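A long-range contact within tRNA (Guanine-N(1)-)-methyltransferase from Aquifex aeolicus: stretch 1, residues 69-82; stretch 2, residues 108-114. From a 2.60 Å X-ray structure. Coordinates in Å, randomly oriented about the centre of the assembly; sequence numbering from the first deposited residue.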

# COMPACT_ATOMS: atom_id res chain seq x y z
N PRO A 69 16.75 3.39 19.12
CA PRO A 69 15.32 3.33 19.43
C PRO A 69 14.67 2.08 18.87
O PRO A 69 13.82 1.46 19.53
N ILE A 70 15.06 1.69 17.67
CA ILE A 70 14.57 0.44 17.10
C ILE A 70 15.06 -0.77 17.90
O ILE A 70 14.32 -1.72 18.10
N TYR A 71 16.31 -0.76 18.34
CA TYR A 71 16.84 -1.90 19.11
C TYR A 71 16.15 -1.98 20.49
O TYR A 71 15.79 -3.04 20.97
N GLU A 72 15.98 -0.82 21.09
CA GLU A 72 15.24 -0.69 22.34
C GLU A 72 13.79 -1.22 22.15
O GLU A 72 13.29 -2.00 22.93
N ALA A 73 13.12 -0.80 21.09
CA ALA A 73 11.77 -1.26 20.86
C ALA A 73 11.71 -2.79 20.69
O ALA A 73 10.80 -3.47 21.20
N TYR A 74 12.67 -3.32 19.91
CA TYR A 74 12.82 -4.74 19.67
C TYR A 74 12.97 -5.46 21.02
O TYR A 74 12.21 -6.38 21.32
N ASP A 75 13.93 -5.00 21.83
CA ASP A 75 14.19 -5.56 23.14
C ASP A 75 12.91 -5.62 23.96
O ASP A 75 12.59 -6.66 24.52
N TYR A 76 12.19 -4.52 24.02
CA TYR A 76 10.93 -4.46 24.76
C TYR A 76 9.97 -5.55 24.28
O TYR A 76 9.44 -6.29 25.09
N VAL A 77 9.81 -5.69 22.98
CA VAL A 77 8.91 -6.70 22.41
C VAL A 77 9.33 -8.11 22.85
O VAL A 77 8.50 -8.92 23.31
N VAL A 78 10.64 -8.36 22.76
CA VAL A 78 11.20 -9.66 23.12
C VAL A 78 10.92 -10.02 24.58
O VAL A 78 10.50 -11.13 24.86
N GLU A 79 11.15 -9.06 25.49
CA GLU A 79 10.95 -9.25 26.93
C GLU A 79 9.48 -9.42 27.28
O GLU A 79 9.14 -10.33 28.01
N ASN A 80 8.62 -8.57 26.72
CA ASN A 80 7.19 -8.55 27.08
C ASN A 80 6.26 -9.45 26.31
O ASN A 80 5.15 -9.69 26.76
N TYR A 81 6.66 -9.92 25.15
CA TYR A 81 5.75 -10.73 24.34
C TYR A 81 6.35 -11.95 23.71
O TYR A 81 5.64 -12.82 23.30
N GLY A 82 7.66 -12.02 23.62
CA GLY A 82 8.26 -13.08 22.84
C GLY A 82 8.94 -12.49 21.61
O GLY A 82 8.54 -11.47 21.04
N GLU A 108 3.25 -16.30 14.75
CA GLU A 108 2.64 -15.97 16.03
C GLU A 108 2.96 -14.54 16.42
O GLU A 108 2.13 -13.87 17.01
N ARG A 109 4.18 -14.11 16.09
CA ARG A 109 4.64 -12.77 16.39
C ARG A 109 5.41 -12.12 15.26
O ARG A 109 6.43 -12.60 14.81
N ILE A 110 4.93 -10.98 14.82
CA ILE A 110 5.57 -10.27 13.74
C ILE A 110 5.76 -8.84 14.17
O ILE A 110 4.88 -8.21 14.72
N MET A 111 6.97 -8.35 13.95
CA MET A 111 7.32 -6.99 14.22
C MET A 111 7.67 -6.42 12.87
O MET A 111 8.45 -7.04 12.13
N ILE A 112 7.10 -5.28 12.53
CA ILE A 112 7.35 -4.62 11.27
C ILE A 112 7.96 -3.27 11.55
O ILE A 112 7.36 -2.44 12.20
N ILE A 113 9.17 -3.07 11.07
CA ILE A 113 9.89 -1.83 11.28
C ILE A 113 9.56 -0.95 10.09
O ILE A 113 9.94 -1.30 8.99
N CYS A 114 8.89 0.19 10.33
CA CYS A 114 8.48 1.06 9.25
C CYS A 114 9.60 2.03 8.89
O CYS A 114 9.98 2.83 9.68

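Met 111 forms the apolar centre of the contact, where the helix runs nearly antiparallel (168°) to strand 109-114. Its CA-to-CB bond points toward the helix, and an extended t, t start followed by chi3 m carries the methyl up to the helix backbone. There Met 111 CE lies 3.1 Å from Val 77 CG2, a tight approach for two methyl groups, and 3.7 Å from Tyr 74 CA. The sulfur meets the same tyrosine, itself t: Met 111 SD sits 3.9 Å from Tyr 74 CD2, at the edge of the ring. Val 77, also t, points toward the strand.

One helical turn before Tyr 74, Ile 70 meets Ile 113. Both are m, t and point toward each other's stretch, with Ile 70 CG2 3.8 Å from Ile 113 CD1.

At the polar edge, Arg 109 (m, t, m) points toward the helix stretch. Arg 109 CD is 3.3 Å from Tyr 81 O, and Arg 109 NH1 is 3.7 Å from Gly 82 C, yet no hydrogen bond joins the stretches. The guanidinium instead forms a salt bridge within its own stretch, Arg 109 NH2 to Glu 108 OE2 at 3.0 Å. At Gly 82, where phi is positive, a CB would jam against Tyr 81 O, which by itself calls for glycine; it would also lie 3.0 Å from Arg 109 CD.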

# COMPACT_ATOMS: atom_id res chain seq x y z
CB PRO A 69 14.77 4.60 18.79
CG PRO A 69 15.92 5.46 18.60
CD PRO A 69 17.09 4.58 18.32
CB ILE A 70 14.96 0.34 15.63
CG1 ILE A 70 14.18 1.39 14.82
CG2 ILE A 70 14.70 -1.08 15.08
CD1 ILE A 70 14.66 1.46 13.41
CB TYR A 71 18.36 -1.80 19.27
CG TYR A 71 19.10 -2.63 18.26
CD1 TYR A 71 19.22 -4.00 18.42
CD2 TYR A 71 19.68 -2.05 17.15
CE1 TYR A 71 19.91 -4.78 17.50
CE2 TYR A 71 20.37 -2.81 16.22
CZ TYR A 71 20.48 -4.18 16.41
OH TYR A 71 21.15 -4.92 15.49
CB GLU A 72 15.21 0.79 22.72
CG GLU A 72 15.58 1.13 24.15
CD GLU A 72 16.89 0.55 24.56
OE1 GLU A 72 17.93 1.18 24.27
OE2 GLU A 72 16.88 -0.54 25.19
CB ALA A 73 11.19 -0.58 19.66
CB TYR A 74 14.03 -4.98 18.75
CG TYR A 74 14.41 -6.43 18.52
CD1 TYR A 74 15.50 -6.99 19.18
CD2 TYR A 74 13.72 -7.22 17.64
CE1 TYR A 74 15.88 -8.30 18.99
CE2 TYR A 74 14.09 -8.55 17.42
CZ TYR A 74 15.18 -9.07 18.12
OH TYR A 74 15.56 -10.36 17.99
CB ASP A 75 15.23 -4.74 23.91
CG ASP A 75 16.64 -4.92 23.36
OD1 ASP A 75 17.57 -4.22 23.82
OD2 ASP A 75 16.91 -5.74 22.46
CB TYR A 76 10.32 -3.05 24.62
CG TYR A 76 8.86 -2.90 24.98
CD1 TYR A 76 7.87 -3.09 24.04
CD2 TYR A 76 8.48 -2.49 26.24
CE1 TYR A 76 6.54 -2.91 24.35
CE2 TYR A 76 7.17 -2.32 26.57
CZ TYR A 76 6.19 -2.53 25.61
OH TYR A 76 4.82 -2.38 25.90
CB VAL A 77 8.86 -6.64 20.87
CG1 VAL A 77 7.93 -7.66 20.31
CG2 VAL A 77 8.43 -5.23 20.39
CB VAL A 78 12.72 -9.68 22.87
CG1 VAL A 78 13.38 -10.91 23.52
CG2 VAL A 78 13.03 -9.61 21.36
CB GLU A 79 11.49 -8.06 27.72
CG GLU A 79 12.86 -7.58 27.27
CD GLU A 79 13.51 -6.54 28.21
OE1 GLU A 79 13.57 -6.78 29.47
OE2 GLU A 79 14.00 -5.50 27.66
CB ASN A 80 6.66 -7.12 26.97
CG ASN A 80 7.21 -6.26 28.04
OD1 ASN A 80 6.82 -6.38 29.19
ND2 ASN A 80 8.17 -5.40 27.68
CB TYR A 81 5.17 -9.89 23.20
CG TYR A 81 4.39 -8.71 23.65
CD1 TYR A 81 3.03 -8.80 23.89
CD2 TYR A 81 5.00 -7.46 23.79
CE1 TYR A 81 2.30 -7.69 24.29
CE2 TYR A 81 4.29 -6.37 24.20
CZ TYR A 81 2.94 -6.49 24.45
OH TYR A 81 2.24 -5.37 24.87
CB GLU A 108 3.16 -16.90 17.15
CG GLU A 108 2.55 -18.30 17.15
CD GLU A 108 3.17 -19.24 18.16
OE1 GLU A 108 2.46 -20.12 18.67
OE2 GLU A 108 4.37 -19.15 18.47
CB ARG A 109 5.53 -12.80 17.64
CG ARG A 109 4.79 -12.76 18.91
CD ARG A 109 5.55 -13.41 20.03
NE ARG A 109 5.38 -14.85 19.98
CZ ARG A 109 6.35 -15.70 19.77
NH1 ARG A 109 7.59 -15.26 19.62
NH2 ARG A 109 6.07 -16.99 19.69
CB ILE A 110 4.71 -10.35 12.49
CG1 ILE A 110 4.53 -11.80 12.10
CG2 ILE A 110 5.36 -9.64 11.38
CD1 ILE A 110 3.62 -12.02 10.97
CB MET A 111 8.51 -6.91 15.16
CG MET A 111 9.23 -5.57 15.15
SD MET A 111 10.57 -5.43 16.32
CE MET A 111 9.77 -5.15 17.63
CB ILE A 112 6.05 -4.42 10.51
CG1 ILE A 112 5.37 -5.75 10.24
CG2 ILE A 112 6.33 -3.72 9.20
CD1 ILE A 112 3.96 -5.56 9.70
CB ILE A 113 11.41 -2.09 11.33
CG1 ILE A 113 11.76 -3.05 12.47
CG2 ILE A 113 12.17 -0.80 11.55
CD1 ILE A 113 13.17 -3.45 12.53
CB CYS A 114 7.19 1.82 9.60
SG CYS A 114 5.74 0.78 9.86